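Local coordinates for protein beta-N-acetylhexosaminidase (Mycobacterium smegmatis, PDB 4YYF) that probably hydrolyses terminal non-reducing N-acetyl-D-hexosamine residues from N-acetyl-beta-D-hexosaminides, as a member of glycosyl hydrolase family 3, at residues Val249-Val254 with Ser293-Ile298; Gly256-Gly259 with Leu265-Ala268. The protein carries 1 engineered substitution. All coordinates share one frame; numbering follows the deposited sequence.

Contact 1: residues Val249-Val254 with Ser293-Ile298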
loop_
_atom_site.group_PDB
_atom_site.type_symbol
_atom_site.label_atom_id
_atom_site.label_comp_id
_atom_site.label_asym_id
_atom_site.label_seq_id
_atom_site.Cartn_x
_atom_site.Cartn_y
_atom_site.Cartn_z
ATOM N N VAL A 249 1.452 5.351 2.626
ATOM C CA VAL A 249 1.437 6.804 2.803
ATOM C C VAL A 249 0.582 7.447 1.711
ATOM O O VAL A 249 0.720 7.109 0.539
ATOM C CB VAL A 249 2.867 7.381 2.746
ATOM C CG1 VAL A 249 2.831 8.899 2.842
ATOM C CG2 VAL A 249 3.709 6.819 3.878
ATOM N N GLY A 250 -0.311 8.362 2.089
ATOM C CA GLY A 250 -1.192 8.993 1.119
ATOM C C GLY A 250 -0.587 10.260 0.527
ATOM O O GLY A 250 0.544 10.620 0.849
ATOM N N HIS A 251 -1.343 10.945 -0.330
ATOM C CA HIS A 251 -0.813 12.081 -1.080
ATOM C C HIS A 251 -1.195 13.436 -0.476
ATOM O O HIS A 251 -0.958 14.481 -1.097
ATOM C CB HIS A 251 -1.294 12.046 -2.549
ATOM C CG HIS A 251 -0.979 10.765 -3.271
ATOM N ND1 HIS A 251 0.214 10.095 -3.124
ATOM C CD2 HIS A 251 -1.717 10.043 -4.150
ATOM C CE1 HIS A 251 0.201 9.008 -3.883
ATOM N NE2 HIS A 251 -0.957 8.956 -4.516
HETATM N N MSE A 252 -1.790 13.440 0.714
HETATM C CA MSE A 252 -2.222 14.711 1.308
HETATM C C MSE A 252 -1.015 15.585 1.609
HETATM O O MSE A 252 0.069 15.073 1.898
HETATM C CB MSE A 252 -2.963 14.474 2.624
HETATM C CG MSE A 252 -4.082 13.446 2.583
HETATM SE SE MSE A 252 -3.480 11.603 2.871
HETATM C CE MSE A 252 -2.169 11.897 4.254
ATOM N N GLN A 253 -1.205 16.900 1.542
ATOM C CA GLN A 253 -0.216 17.843 2.048
ATOM C C GLN A 253 -0.511 18.077 3.529
ATOM O O GLN A 253 -1.668 18.291 3.903
ATOM C CB GLN A 253 -0.312 19.166 1.285
ATOM C CG GLN A 253 -0.018 19.018 -0.202
ATOM C CD GLN A 253 -0.559 20.165 -1.026
ATOM O OE1 GLN A 253 -0.185 21.316 -0.823
ATOM N NE2 GLN A 253 -1.458 19.852 -1.963
ATOM N N VAL A 254 0.524 18.029 4.364
ATOM C CA VAL A 254 0.345 18.184 5.811
ATOM C C VAL A 254 1.059 19.432 6.331
ATOM O O VAL A 254 2.288 19.474 6.333
ATOM C CB VAL A 254 0.915 16.955 6.573
ATOM C CG1 VAL A 254 0.650 17.070 8.082
ATOM C CG2 VAL A 254 0.365 15.645 6.010
ATOM N N SER A 293 0.021 7.216 -10.367
ATOM C CA SER A 293 -0.225 7.555 -11.776
ATOM C C SER A 293 -1.615 8.138 -12.068
ATOM O O SER A 293 -1.746 9.094 -12.833
ATOM C CB SER A 293 0.030 6.346 -12.671
ATOM O OG SER A 293 -0.918 5.322 -12.411
ATOM N N SER A 294 -2.660 7.564 -11.486
ATOM C CA SER A 294 -4.014 7.993 -11.850
ATOM C C SER A 294 -4.555 9.074 -10.940
ATOM O O SER A 294 -5.580 9.691 -11.250
ATOM C CB SER A 294 -4.990 6.820 -11.857
ATOM O OG SER A 294 -5.392 6.490 -10.537
HETATM N N MSE A 295 -3.876 9.317 -9.825
HETATM C CA MSE A 295 -4.383 10.251 -8.813
HETATM C C MSE A 295 -3.894 11.679 -9.021
HETATM O O MSE A 295 -2.688 11.928 -9.048
HETATM C CB MSE A 295 -4.031 9.753 -7.399
HETATM C CG MSE A 295 -4.680 8.414 -7.101
HETATM SE SE MSE A 295 -4.426 7.771 -5.285
HETATM C CE MSE A 295 -5.588 9.033 -4.374
ATOM N N GLY A 296 -4.847 12.607 -9.135
ATOM C CA GLY A 296 -4.566 13.999 -9.447
ATOM C C GLY A 296 -3.641 14.725 -8.483
ATOM O O GLY A 296 -2.929 15.644 -8.893
ATOM N N ALA A 297 -3.643 14.331 -7.210
ATOM C CA ALA A 297 -2.761 14.975 -6.228
ATOM C C ALA A 297 -1.297 14.812 -6.642
ATOM O O ALA A 297 -0.446 15.637 -6.306
ATOM C CB ALA A 297 -2.987 14.400 -4.822
ATOM N N ILE A 298 -1.012 13.720 -7.348
ATOM C CA ILE A 298 0.328 13.457 -7.859
ATOM C C ILE A 298 0.471 13.864 -9.327
ATOM O O ILE A 298 1.381 14.623 -9.691
ATOM C CB ILE A 298 0.702 11.966 -7.745
ATOM C CG1 ILE A 298 0.635 11.512 -6.291
ATOM C CG2 ILE A 298 2.114 11.724 -8.310
ATOM C CD1 ILE A 298 1.565 12.316 -5.367
#

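Contact 2: residues Gly256-Gly259 with Leu265-Ala268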
loop_
_atom_site.group_PDB
_atom_site.type_symbol
_atom_site.label_atom_id
_atom_site.label_comp_id
_atom_site.label_asym_id
_atom_site.label_seq_id
_atom_site.Cartn_x
_atom_site.Cartn_y
_atom_site.Cartn_z
ATOM N N GLY A 256 2.950 21.856 8.705
ATOM C CA GLY A 256 3.838 21.540 9.808
ATOM C C GLY A 256 4.607 20.248 9.602
ATOM O O GLY A 256 5.359 19.825 10.479
ATOM N N LEU A 257 4.425 19.611 8.448
ATOM C CA LEU A 257 5.155 18.376 8.154
ATOM C C LEU A 257 5.727 18.369 6.739
ATOM O O LEU A 257 6.938 18.279 6.564
ATOM C CB LEU A 257 4.283 17.132 8.380
ATOM C CG LEU A 257 4.974 15.786 8.096
ATOM C CD1 LEU A 257 6.088 15.525 9.121
ATOM C CD2 LEU A 257 3.980 14.618 8.070
ATOM N N THR A 258 4.859 18.473 5.736
ATOM C CA THR A 258 5.280 18.298 4.340
ATOM C C THR A 258 5.224 19.577 3.526
ATOM O O THR A 258 5.626 19.586 2.365
ATOM C CB THR A 258 4.407 17.260 3.603
ATOM O OG1 THR A 258 3.138 17.842 3.282
ATOM C CG2 THR A 258 4.184 16.060 4.466
ATOM N N GLY A 259 4.725 20.651 4.129
ATOM C CA GLY A 259 4.556 21.901 3.410
ATOM C C GLY A 259 3.583 21.721 2.257
ATOM O O GLY A 259 2.436 21.319 2.458
ATOM N N LEU A 265 5.604 11.954 -1.089
ATOM C CA LEU A 265 6.821 12.426 -1.764
ATOM C C LEU A 265 7.692 13.314 -0.875
ATOM O O LEU A 265 8.598 13.994 -1.358
ATOM C CB LEU A 265 6.465 13.188 -3.051
ATOM C CG LEU A 265 5.517 12.503 -4.038
ATOM C CD1 LEU A 265 5.412 13.327 -5.325
ATOM C CD2 LEU A 265 5.936 11.072 -4.353
ATOM N N SER A 266 7.429 13.310 0.426
ATOM C CA SER A 266 8.146 14.195 1.341
ATOM C C SER A 266 8.980 13.369 2.325
ATOM O O SER A 266 8.443 12.470 2.999
ATOM C CB SER A 266 7.137 15.096 2.070
ATOM O OG SER A 266 7.699 15.753 3.192
ATOM N N PRO A 267 10.299 13.647 2.404
ATOM C CA PRO A 267 11.164 12.918 3.344
ATOM C C PRO A 267 10.674 13.054 4.769
ATOM O O PRO A 267 10.825 12.127 5.565
ATOM C CB PRO A 267 12.517 13.629 3.204
ATOM C CG PRO A 267 12.514 14.148 1.809
ATOM C CD PRO A 267 11.076 14.543 1.525
ATOM N N ALA A 268 10.080 14.197 5.085
ATOM C CA ALA A 268 9.583 14.429 6.437
ATOM C C ALA A 268 8.591 13.362 6.895
ATOM O O ALA A 268 8.578 12.978 8.070
ATOM C CB ALA A 268 8.972 15.796 6.544
#

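Contact 1: residues Val249-Val254 with Ser293-Ile298
Both nitrogens of the H251 imidazole are engaged, ND1 with the hydroxyl of S264 and NE2 with the backbone carbonyl of D291, and the ring held by them is packed against I298, M295 and A297. The two bonds satisfy both nitrogens of a buried ring and limit its rotation about chi2. The main apolar partner is I298. Its CG1 sits 3.3 Å from the centroid of the H251 ring, on the ring normal (0°), a CH-pi contact over one face, and CD1 extends over the ND1 side, 3.4 Å from ND1. With chi1 at -59°, CG1 of I298 stands anti to its own carbonyl carbon and the arm runs across the imidazole at about a right angle. Selenomethionine M295 approaches differently, at the ring edge: SE lies 3.7 Å from CD2 of H251, and its direction from the centroid is 72° off the normal. A297 contributes only its methyl, with CB 3.7 Å from CB of H251. M295 is also the N-cap residue of the short helix 296-299, where I298 N bonds M295 O at 3.0 Å, so the N-cap residue and two residues of the helix start, A297 and I298, reach the imidazole. In the TIM-barrel fold of the family, 249-254 leaves the end of strand 246-249, while 293-298 belongs to the connection after the adjacent parallel strand 287-289; I298 is backed by helix 304-314.

Contact 2: residues Gly256-Gly259 with Leu265-Ala268
L257 meets A268 where the loop that follows strand 246-249 of the TIM barrel folds back on the start of helix 267-275. At L257 the backbone and the side chain both touch A268. The carbonyl oxygen L257 O comes within 3.2 Å of A268 CB, a close oxygen-to-methyl approach. The leucine side chain leaves with CG anti to the backbone N (chi1 -180°), and one branch reaches A268: CD1 is 3.9 Å from A268 CB and 3.7 Å from A268 O. The same side chain also lies on V269 and L272, so it follows the flank of the helix beyond its first turn. Next comes T258, which divides its branches between two tasks. OG1 donates to D261 O and accepts from V254 N, bonds that pin the loop to itself. The carbon side of the threonine instead packs on S266, with T258 CB 3.8 Å from S266 CB and the methyl CG2 3.9 Å from the same atom. S266 is the N-cap of the helix: its OG, 3.6 Å from T258 CB, also accepts a weak capping bond from A268 N, 3.4 Å long with an N-H...O angle of 128°.

Contacts 1 and 2 have centres about 12 Å apart and share the loop between strand 246-249 and helix 267-275, which supplies one segment to contact 1 and both to contact 2. They touch directly: Q253 CA lies 3.6 Å from T258 OG1, and Q253 CB 3.7 Å from G259 O. A second touch is I298 CD1 to L265 CD1, 4.0 Å. S264, which precedes L265, belongs to the surroundings of contact 1. Contact 1 is the deeper; an acetate, probably from the crystallisation liquor, lies about 4 Å, nearest atoms, from the M295 side chain and may mark a pocket there.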